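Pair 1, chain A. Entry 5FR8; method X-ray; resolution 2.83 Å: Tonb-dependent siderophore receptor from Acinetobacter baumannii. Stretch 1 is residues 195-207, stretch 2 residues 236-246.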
# COMPACT_ATOMS: atom_id res chain seq x y z
N PRO A 195 -30.54 -10.68 11.63
CA PRO A 195 -30.77 -10.34 12.99
C PRO A 195 -30.54 -11.56 13.85
O PRO A 195 -30.77 -12.68 13.38
CB PRO A 195 -32.25 -9.95 13.00
CG PRO A 195 -32.86 -10.87 12.02
CD PRO A 195 -31.79 -11.11 10.96
N LEU A 196 -30.02 -11.34 15.06
CA LEU A 196 -30.14 -12.28 16.16
C LEU A 196 -31.34 -11.81 16.97
O LEU A 196 -32.17 -12.62 17.41
CB LEU A 196 -28.88 -12.29 17.03
CG LEU A 196 -27.62 -12.90 16.38
CD1 LEU A 196 -26.40 -12.75 17.28
CD2 LEU A 196 -27.82 -14.37 16.01
N ILE A 197 -31.42 -10.50 17.17
CA ILE A 197 -32.63 -9.90 17.66
C ILE A 197 -33.00 -8.75 16.77
O ILE A 197 -32.25 -7.78 16.63
CB ILE A 197 -32.49 -9.36 19.10
CG1 ILE A 197 -31.95 -10.44 20.03
CG2 ILE A 197 -33.85 -8.90 19.62
CD1 ILE A 197 -31.79 -9.98 21.46
N LYS A 198 -34.19 -8.83 16.20
CA LYS A 198 -34.58 -7.82 15.25
C LYS A 198 -34.40 -6.42 15.83
O LYS A 198 -34.90 -6.14 16.91
CB LYS A 198 -36.03 -8.04 14.80
CG LYS A 198 -36.23 -9.25 13.89
CD LYS A 198 -37.53 -9.19 13.10
CE LYS A 198 -38.76 -9.23 14.03
NZ LYS A 198 -39.48 -10.54 14.03
N ASP A 199 -33.66 -5.58 15.11
CA ASP A 199 -33.55 -4.15 15.36
C ASP A 199 -32.76 -3.79 16.59
O ASP A 199 -32.76 -2.63 17.01
CB ASP A 199 -34.95 -3.50 15.47
CG ASP A 199 -35.75 -3.59 14.18
OD1 ASP A 199 -35.15 -3.64 13.08
OD2 ASP A 199 -37.00 -3.61 14.26
N VAL A 200 -32.10 -4.74 17.22
CA VAL A 200 -31.25 -4.39 18.35
C VAL A 200 -29.94 -5.15 18.32
O VAL A 200 -28.92 -4.63 18.78
CB VAL A 200 -31.95 -4.57 19.74
CG1 VAL A 200 -33.29 -3.83 19.79
CG2 VAL A 200 -32.13 -6.04 20.09
N LEU A 201 -29.94 -6.37 17.79
CA LEU A 201 -28.71 -7.11 17.66
C LEU A 201 -28.68 -7.88 16.36
O LEU A 201 -29.57 -8.70 16.08
CB LEU A 201 -28.53 -8.06 18.84
CG LEU A 201 -27.10 -8.60 19.05
CD1 LEU A 201 -26.29 -7.73 20.01
CD2 LEU A 201 -27.11 -10.04 19.55
N SER A 202 -27.66 -7.63 15.57
CA SER A 202 -27.52 -8.21 14.25
C SER A 202 -26.05 -8.50 14.00
O SER A 202 -25.18 -7.97 14.70
CB SER A 202 -28.06 -7.25 13.20
OG SER A 202 -27.97 -5.93 13.68
N TYR A 203 -25.76 -9.37 13.04
CA TYR A 203 -24.39 -9.82 12.80
C TYR A 203 -24.04 -9.77 11.31
O TYR A 203 -24.95 -9.82 10.47
CB TYR A 203 -24.22 -11.25 13.26
CG TYR A 203 -25.01 -12.20 12.40
CD1 TYR A 203 -26.36 -12.37 12.61
CD2 TYR A 203 -24.41 -12.90 11.37
CE1 TYR A 203 -27.11 -13.21 11.82
CE2 TYR A 203 -25.16 -13.75 10.58
CZ TYR A 203 -26.50 -13.89 10.81
OH TYR A 203 -27.27 -14.72 10.06
N ARG A 204 -22.75 -9.69 11.01
CA ARG A 204 -22.23 -9.95 9.66
C ARG A 204 -21.01 -10.84 9.78
O ARG A 204 -20.11 -10.59 10.58
CB ARG A 204 -21.80 -8.67 8.96
CG ARG A 204 -21.35 -8.94 7.52
CD ARG A 204 -19.97 -8.41 7.14
NE ARG A 204 -18.95 -9.00 7.99
CZ ARG A 204 -17.99 -8.34 8.62
NH1 ARG A 204 -17.88 -7.03 8.48
NH2 ARG A 204 -17.13 -9.00 9.41
N LEU A 205 -20.96 -11.88 8.96
CA LEU A 205 -19.87 -12.84 9.02
C LEU A 205 -19.45 -13.18 7.60
O LEU A 205 -20.30 -13.53 6.77
CB LEU A 205 -20.34 -14.11 9.73
CG LEU A 205 -19.35 -15.29 9.75
CD1 LEU A 205 -18.30 -15.09 10.84
CD2 LEU A 205 -20.08 -16.61 9.94
N TYR A 206 -18.17 -13.07 7.30
CA TYR A 206 -17.72 -13.42 5.95
C TYR A 206 -16.45 -14.22 6.02
O TYR A 206 -15.68 -14.10 6.98
CB TYR A 206 -17.54 -12.18 5.06
CG TYR A 206 -16.32 -11.32 5.36
CD1 TYR A 206 -15.03 -11.79 5.16
CD2 TYR A 206 -16.47 -10.03 5.83
CE1 TYR A 206 -13.92 -11.00 5.42
CE2 TYR A 206 -15.37 -9.24 6.11
CZ TYR A 206 -14.10 -9.72 5.89
OH TYR A 206 -13.01 -8.93 6.16
N GLY A 207 -16.25 -15.06 5.02
CA GLY A 207 -15.14 -16.01 5.02
C GLY A 207 -14.63 -16.20 3.62
O GLY A 207 -15.37 -16.03 2.63
N LYS A 236 -6.35 -17.31 3.87
CA LYS A 236 -7.45 -17.82 4.69
C LYS A 236 -7.94 -16.68 5.53
O LYS A 236 -7.17 -16.10 6.28
CB LYS A 236 -6.98 -18.97 5.55
CG LYS A 236 -6.50 -20.16 4.71
CD LYS A 236 -6.20 -21.36 5.56
CE LYS A 236 -5.82 -22.55 4.69
NZ LYS A 236 -5.46 -23.75 5.52
N ASP A 237 -9.20 -16.29 5.35
CA ASP A 237 -9.73 -15.09 6.01
C ASP A 237 -11.06 -15.41 6.66
O ASP A 237 -11.91 -16.05 6.04
CB ASP A 237 -9.95 -13.96 5.01
CG ASP A 237 -8.68 -13.57 4.30
OD1 ASP A 237 -7.85 -12.85 4.90
OD2 ASP A 237 -8.51 -13.97 3.13
N ILE A 238 -11.24 -14.96 7.90
CA ILE A 238 -12.52 -15.10 8.55
C ILE A 238 -12.78 -13.82 9.35
O ILE A 238 -11.86 -13.28 9.96
CB ILE A 238 -12.51 -16.34 9.47
CG1 ILE A 238 -13.87 -16.55 10.13
CG2 ILE A 238 -11.39 -16.23 10.49
CD1 ILE A 238 -14.81 -17.39 9.30
N SER A 239 -14.00 -13.31 9.32
CA SER A 239 -14.27 -12.03 9.99
C SER A 239 -15.71 -11.86 10.43
O SER A 239 -16.65 -12.09 9.65
CB SER A 239 -13.92 -10.87 9.07
OG SER A 239 -14.57 -9.68 9.51
N GLY A 240 -15.87 -11.41 11.67
CA GLY A 240 -17.19 -11.34 12.29
C GLY A 240 -17.49 -9.99 12.86
O GLY A 240 -16.62 -9.34 13.41
N ARG A 241 -18.73 -9.56 12.72
CA ARG A 241 -19.22 -8.32 13.29
C ARG A 241 -20.49 -8.54 14.07
O ARG A 241 -21.39 -9.24 13.59
CB ARG A 241 -19.54 -7.36 12.19
CG ARG A 241 -20.23 -6.10 12.70
CD ARG A 241 -20.24 -5.04 11.61
NE ARG A 241 -18.89 -4.56 11.32
CZ ARG A 241 -18.56 -3.88 10.23
NH1 ARG A 241 -19.48 -3.56 9.32
NH2 ARG A 241 -17.30 -3.51 10.07
N LEU A 242 -20.57 -7.96 15.26
CA LEU A 242 -21.84 -7.89 16.00
C LEU A 242 -22.22 -6.45 16.18
O LEU A 242 -21.39 -5.66 16.59
CB LEU A 242 -21.72 -8.50 17.40
CG LEU A 242 -21.46 -9.99 17.50
CD1 LEU A 242 -21.35 -10.37 18.98
CD2 LEU A 242 -22.52 -10.81 16.78
N ALA A 243 -23.47 -6.12 15.88
CA ALA A 243 -23.97 -4.77 15.99
C ALA A 243 -25.07 -4.78 17.01
O ALA A 243 -25.98 -5.60 16.94
CB ALA A 243 -24.51 -4.30 14.67
N TRP A 244 -24.98 -3.86 17.97
CA TRP A 244 -25.88 -3.84 19.11
C TRP A 244 -26.41 -2.44 19.29
O TRP A 244 -25.63 -1.50 19.44
CB TRP A 244 -25.12 -4.28 20.37
CG TRP A 244 -25.92 -4.30 21.69
CD1 TRP A 244 -27.27 -4.47 21.83
CD2 TRP A 244 -25.39 -4.16 23.02
NE1 TRP A 244 -27.61 -4.43 23.17
CE2 TRP A 244 -26.48 -4.25 23.91
CE3 TRP A 244 -24.11 -3.96 23.53
CZ2 TRP A 244 -26.32 -4.14 25.27
CZ3 TRP A 244 -23.96 -3.86 24.87
CH2 TRP A 244 -25.06 -3.94 25.73
N GLN A 245 -27.72 -2.30 19.26
CA GLN A 245 -28.37 -1.02 19.56
C GLN A 245 -28.77 -0.99 21.05
O GLN A 245 -29.82 -1.51 21.43
CB GLN A 245 -29.59 -0.83 18.66
CG GLN A 245 -30.32 0.50 18.84
CD GLN A 245 -29.76 1.62 17.97
OE1 GLN A 245 -29.47 1.41 16.78
NE2 GLN A 245 -29.62 2.80 18.55
N ALA A 246 -27.92 -0.39 21.89
CA ALA A 246 -28.10 -0.48 23.35
C ALA A 246 -29.15 0.50 23.89
O ALA A 246 -29.81 0.25 24.90
CB ALA A 246 -26.76 -0.27 24.05

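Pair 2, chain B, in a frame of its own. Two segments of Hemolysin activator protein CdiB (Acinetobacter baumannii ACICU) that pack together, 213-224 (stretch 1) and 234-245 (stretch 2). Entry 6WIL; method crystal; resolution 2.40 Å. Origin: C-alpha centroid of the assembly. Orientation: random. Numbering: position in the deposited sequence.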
# COMPACT_ATOMS: atom_id res chain seq x y z
N ALA B 213 2.31 18.97 -14.29
CA ALA B 213 1.46 17.82 -14.59
C ALA B 213 2.27 16.65 -15.11
O ALA B 213 3.22 16.82 -15.89
CB ALA B 213 0.38 18.22 -15.60
N LEU B 214 1.91 15.45 -14.67
CA LEU B 214 2.54 14.23 -15.17
C LEU B 214 1.94 13.84 -16.51
O LEU B 214 0.83 14.26 -16.87
CB LEU B 214 2.37 13.09 -14.16
CG LEU B 214 2.91 13.32 -12.75
CD1 LEU B 214 2.49 12.19 -11.82
CD2 LEU B 214 4.42 13.47 -12.77
N GLN B 215 2.68 13.04 -17.26
CA GLN B 215 2.23 12.58 -18.57
C GLN B 215 0.82 12.02 -18.49
O GLN B 215 0.53 11.13 -17.69
CB GLN B 215 3.20 11.52 -19.12
CG GLN B 215 2.83 10.96 -20.48
CD GLN B 215 3.86 9.97 -20.98
OE1 GLN B 215 5.05 10.11 -20.69
NE2 GLN B 215 3.42 8.96 -21.72
N LYS B 216 -0.07 12.56 -19.34
CA LYS B 216 -1.50 12.27 -19.20
C LYS B 216 -1.82 10.82 -19.56
O LYS B 216 -2.66 10.19 -18.91
CB LYS B 216 -2.32 13.22 -20.08
CG LYS B 216 -2.09 14.69 -19.79
CD LYS B 216 -3.41 15.44 -19.69
CE LYS B 216 -4.11 15.16 -18.36
NZ LYS B 216 -3.40 15.78 -17.20
N VAL B 217 -1.17 10.27 -20.58
CA VAL B 217 -1.49 8.94 -21.09
C VAL B 217 -0.22 8.10 -21.08
O VAL B 217 0.81 8.52 -21.61
CB VAL B 217 -2.08 9.01 -22.51
CG1 VAL B 217 -2.44 7.61 -23.00
CG2 VAL B 217 -3.31 9.92 -22.53
N ASN B 218 -0.31 6.92 -20.48
CA ASN B 218 0.83 6.02 -20.36
C ASN B 218 0.47 4.66 -20.91
O ASN B 218 -0.63 4.15 -20.67
CB ASN B 218 1.29 5.89 -18.90
CG ASN B 218 1.83 7.19 -18.35
OD1 ASN B 218 1.08 8.11 -18.03
ND2 ASN B 218 3.16 7.28 -18.23
N PHE B 219 1.39 4.06 -21.65
CA PHE B 219 1.20 2.76 -22.26
C PHE B 219 2.23 1.79 -21.73
O PHE B 219 3.37 2.17 -21.44
CB PHE B 219 1.29 2.83 -23.79
CG PHE B 219 0.17 3.59 -24.43
CD1 PHE B 219 -1.08 3.01 -24.58
CD2 PHE B 219 0.37 4.88 -24.90
CE1 PHE B 219 -2.12 3.71 -25.18
CE2 PHE B 219 -0.66 5.58 -25.50
CZ PHE B 219 -1.90 4.99 -25.64
N ASN B 220 1.82 0.53 -21.60
CA ASN B 220 2.71 -0.55 -21.17
C ASN B 220 2.33 -1.80 -21.94
O ASN B 220 1.23 -2.33 -21.77
CB ASN B 220 2.60 -0.78 -19.66
CG ASN B 220 3.21 0.34 -18.86
OD1 ASN B 220 4.40 0.33 -18.56
ND2 ASN B 220 2.38 1.32 -18.50
N LEU B 221 3.23 -2.26 -22.80
CA LEU B 221 3.06 -3.51 -23.53
C LEU B 221 4.05 -4.53 -23.00
O LEU B 221 5.25 -4.26 -22.93
CB LEU B 221 3.24 -3.31 -25.03
CG LEU B 221 2.20 -2.39 -25.66
CD1 LEU B 221 2.74 -0.98 -25.78
CD2 LEU B 221 1.76 -2.92 -27.02
N SER B 222 3.54 -5.70 -22.62
CA SER B 222 4.35 -6.77 -22.05
C SER B 222 4.13 -8.06 -22.82
O SER B 222 3.02 -8.35 -23.29
CB SER B 222 4.03 -7.01 -20.57
OG SER B 222 4.61 -6.01 -19.75
N VAL B 223 5.20 -8.84 -22.93
CA VAL B 223 5.13 -10.22 -23.39
C VAL B 223 5.91 -11.08 -22.40
O VAL B 223 7.01 -10.71 -21.98
CB VAL B 223 5.69 -10.38 -24.82
CG1 VAL B 223 4.72 -9.80 -25.83
CG2 VAL B 223 7.05 -9.71 -24.94
N ASP B 224 5.33 -12.21 -22.02
CA ASP B 224 5.98 -13.12 -21.09
C ASP B 224 5.92 -14.54 -21.64
O ASP B 224 4.88 -14.99 -22.12
CB ASP B 224 5.33 -13.07 -19.70
CG ASP B 224 6.16 -13.78 -18.64
OD1 ASP B 224 6.39 -15.00 -18.78
OD2 ASP B 224 6.60 -13.12 -17.68
N TYR B 234 2.47 -18.27 -22.89
CA TYR B 234 2.87 -17.05 -23.59
C TYR B 234 1.81 -15.98 -23.37
O TYR B 234 0.65 -16.17 -23.75
CB TYR B 234 3.08 -17.33 -25.09
CG TYR B 234 4.02 -18.49 -25.35
CD1 TYR B 234 3.57 -19.80 -25.28
CD2 TYR B 234 5.36 -18.27 -25.67
CE1 TYR B 234 4.43 -20.87 -25.51
CE2 TYR B 234 6.21 -19.33 -25.92
CZ TYR B 234 5.74 -20.63 -25.83
OH TYR B 234 6.59 -21.69 -26.07
N MSE B 235 2.21 -14.87 -22.76
CA MSE B 235 1.28 -13.81 -22.38
C MSE B 235 1.55 -12.50 -23.10
O MSE B 235 2.70 -12.17 -23.40
CB MSE B 235 1.34 -13.57 -20.88
CG MSE B 235 0.24 -14.25 -20.08
SE MSE B 235 0.50 -13.99 -18.16
CE MSE B 235 0.85 -12.07 -18.18
N GLY B 236 0.49 -11.76 -23.37
CA GLY B 236 0.60 -10.42 -23.91
C GLY B 236 -0.29 -9.46 -23.16
O GLY B 236 -1.48 -9.73 -22.97
N ASN B 237 0.27 -8.34 -22.72
CA ASN B 237 -0.47 -7.36 -21.93
C ASN B 237 -0.39 -5.99 -22.58
O ASN B 237 0.68 -5.57 -23.03
CB ASN B 237 0.08 -7.28 -20.50
CG ASN B 237 -0.81 -7.99 -19.49
OD1 ASN B 237 -1.72 -7.38 -18.92
ND2 ASN B 237 -0.56 -9.27 -19.28
N ILE B 238 -1.52 -5.31 -22.63
CA ILE B 238 -1.60 -3.91 -23.03
C ILE B 238 -2.14 -3.14 -21.84
O ILE B 238 -3.31 -3.32 -21.46
CB ILE B 238 -2.47 -3.70 -24.27
CG1 ILE B 238 -1.95 -4.53 -25.44
CG2 ILE B 238 -2.53 -2.22 -24.64
CD1 ILE B 238 -2.92 -4.63 -26.61
N GLY B 239 -1.31 -2.31 -21.23
CA GLY B 239 -1.71 -1.47 -20.10
C GLY B 239 -1.79 -0.02 -20.52
O GLY B 239 -0.90 0.49 -21.20
N ILE B 240 -2.88 0.64 -20.12
CA ILE B 240 -3.07 2.06 -20.38
C ILE B 240 -3.31 2.76 -19.05
O ILE B 240 -4.24 2.40 -18.31
CB ILE B 240 -4.23 2.34 -21.35
CG1 ILE B 240 -4.03 1.55 -22.64
CG2 ILE B 240 -4.31 3.83 -21.63
CD1 ILE B 240 -5.00 1.94 -23.74
N GLY B 241 -2.49 3.76 -18.75
CA GLY B 241 -2.72 4.60 -17.59
C GLY B 241 -3.07 6.01 -18.01
O GLY B 241 -2.31 6.66 -18.73
N ILE B 242 -4.24 6.48 -17.59
CA ILE B 242 -4.69 7.84 -17.84
C ILE B 242 -4.62 8.62 -16.54
O ILE B 242 -5.20 8.20 -15.53
CB ILE B 242 -6.11 7.86 -18.43
CG1 ILE B 242 -6.13 7.10 -19.76
CG2 ILE B 242 -6.58 9.29 -18.62
CD1 ILE B 242 -7.46 6.47 -20.07
N ASN B 243 -3.93 9.75 -16.57
CA ASN B 243 -3.60 10.52 -15.37
C ASN B 243 -4.48 11.76 -15.30
O ASN B 243 -4.47 12.59 -16.21
CB ASN B 243 -2.12 10.91 -15.38
CG ASN B 243 -1.67 11.51 -14.08
OD1 ASN B 243 -1.64 12.73 -13.93
ND2 ASN B 243 -1.32 10.66 -13.13
N ASN B 244 -5.25 11.87 -14.21
CA ASN B 244 -6.10 13.02 -13.92
C ASN B 244 -7.14 13.28 -15.01
O ASN B 244 -7.32 14.44 -15.42
CB ASN B 244 -5.24 14.27 -13.71
CG ASN B 244 -5.90 15.30 -12.80
OD1 ASN B 244 -6.67 14.96 -11.91
ND2 ASN B 244 -5.58 16.57 -13.03
N PRO B 245 -7.86 12.26 -15.49
CA PRO B 245 -8.75 12.49 -16.64
C PRO B 245 -9.91 13.43 -16.34
O PRO B 245 -10.21 14.31 -17.15
CB PRO B 245 -9.24 11.08 -17.00
CG PRO B 245 -9.20 10.35 -15.72
CD PRO B 245 -8.00 10.89 -14.97

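The sharpest difference lies on one face of the sheet, at a matched bridge where pair 1 pairs two arginines and pair 2 an asparagine with a glycine. R204(A) and R241(A) form a hydrogen-bonded bridge there; the superposition matches them to N220(B) and G239(B). NH1 of R204(A) lies over one face of the R241(A) guanidinium, 3.7 Å from R241(A) CZ, and R241(A) CB lies over one face of the R204(A) guanidinium. Like charges are thus brought close, with R204(A) NH1 3.9 Å from R241(A) NE, but both side chains also have hydrogen-bonding partners elsewhere in the structure. R204(A) reaches further along the opposing strand, where its NH2 donates to S239(A) O at 3.1 Å. At the matching bridge in pair 2, N220(B) faces a residue with no side chain, and N220(B) CA lies 4.6 Å from G239(B) CA, against 5.0 Å between R204(A) CA and R241(A) CA.

The backbone frame is nevertheless common to both. Fourteen central residues superpose with an RMSD of 0.4 Å, and each pair is antiparallel, with strand directions at 168° in pair 1 and 165° in pair 2. The buried areas, 832 and 840 Å², are nearly equal despite the different side chains. The hydrogen-bonded bridges coincide: S202(A)-A243(A) matches N218(B)-G241(B), and Y206(A)-S239(A) matches S222(B)-N237(B). Paired N-H...O hydrogen bonds close each of them, for example A243(A) N to S202(A) O at 2.8 Å and G241(B) N to N218(B) O at 2.7 Å. Even where stretch 1 is still loop the pattern holds, since Q245(A) N donates to V200(A) O and N243(B) N to K216(B) O, both at 2.7 Å.

At the Y206(A)-S239(A) bridge, the tyrosine ring takes the serine over its face: S239(A) CB is 3.7 Å from the Y206(A) ring centroid and 23° off the normal. The matching S222(B) and N237(B) bring only their CB atoms to 4.0 Å.

On the other face the apolar contacts are rearranged. L242(A) and I240(B) have side-chain centres 0.6 Å apart after superposition, but their cross-strand partners, Y203(A) and F219(B), diverge by 4.2 Å. The difference begins at chi1, p for Y203(A) and m for F219(B). The tyrosine's end leads away, leaving Y203(A) CB 3.9 Å from L242(A) CD2, whereas the phenylalanine's end comes nearer and sets CE1 of F219(B) 3.7 Å from CD1 of I240(B). At the next non-hydrogen-bonded bridge, L205(A) faces G240(A), and its CD1 lies 4.2 Å from G240(A) CA; the matching L221(B) meets a side chain, its CD2 lying 4.3 Å from I238(B) CG1.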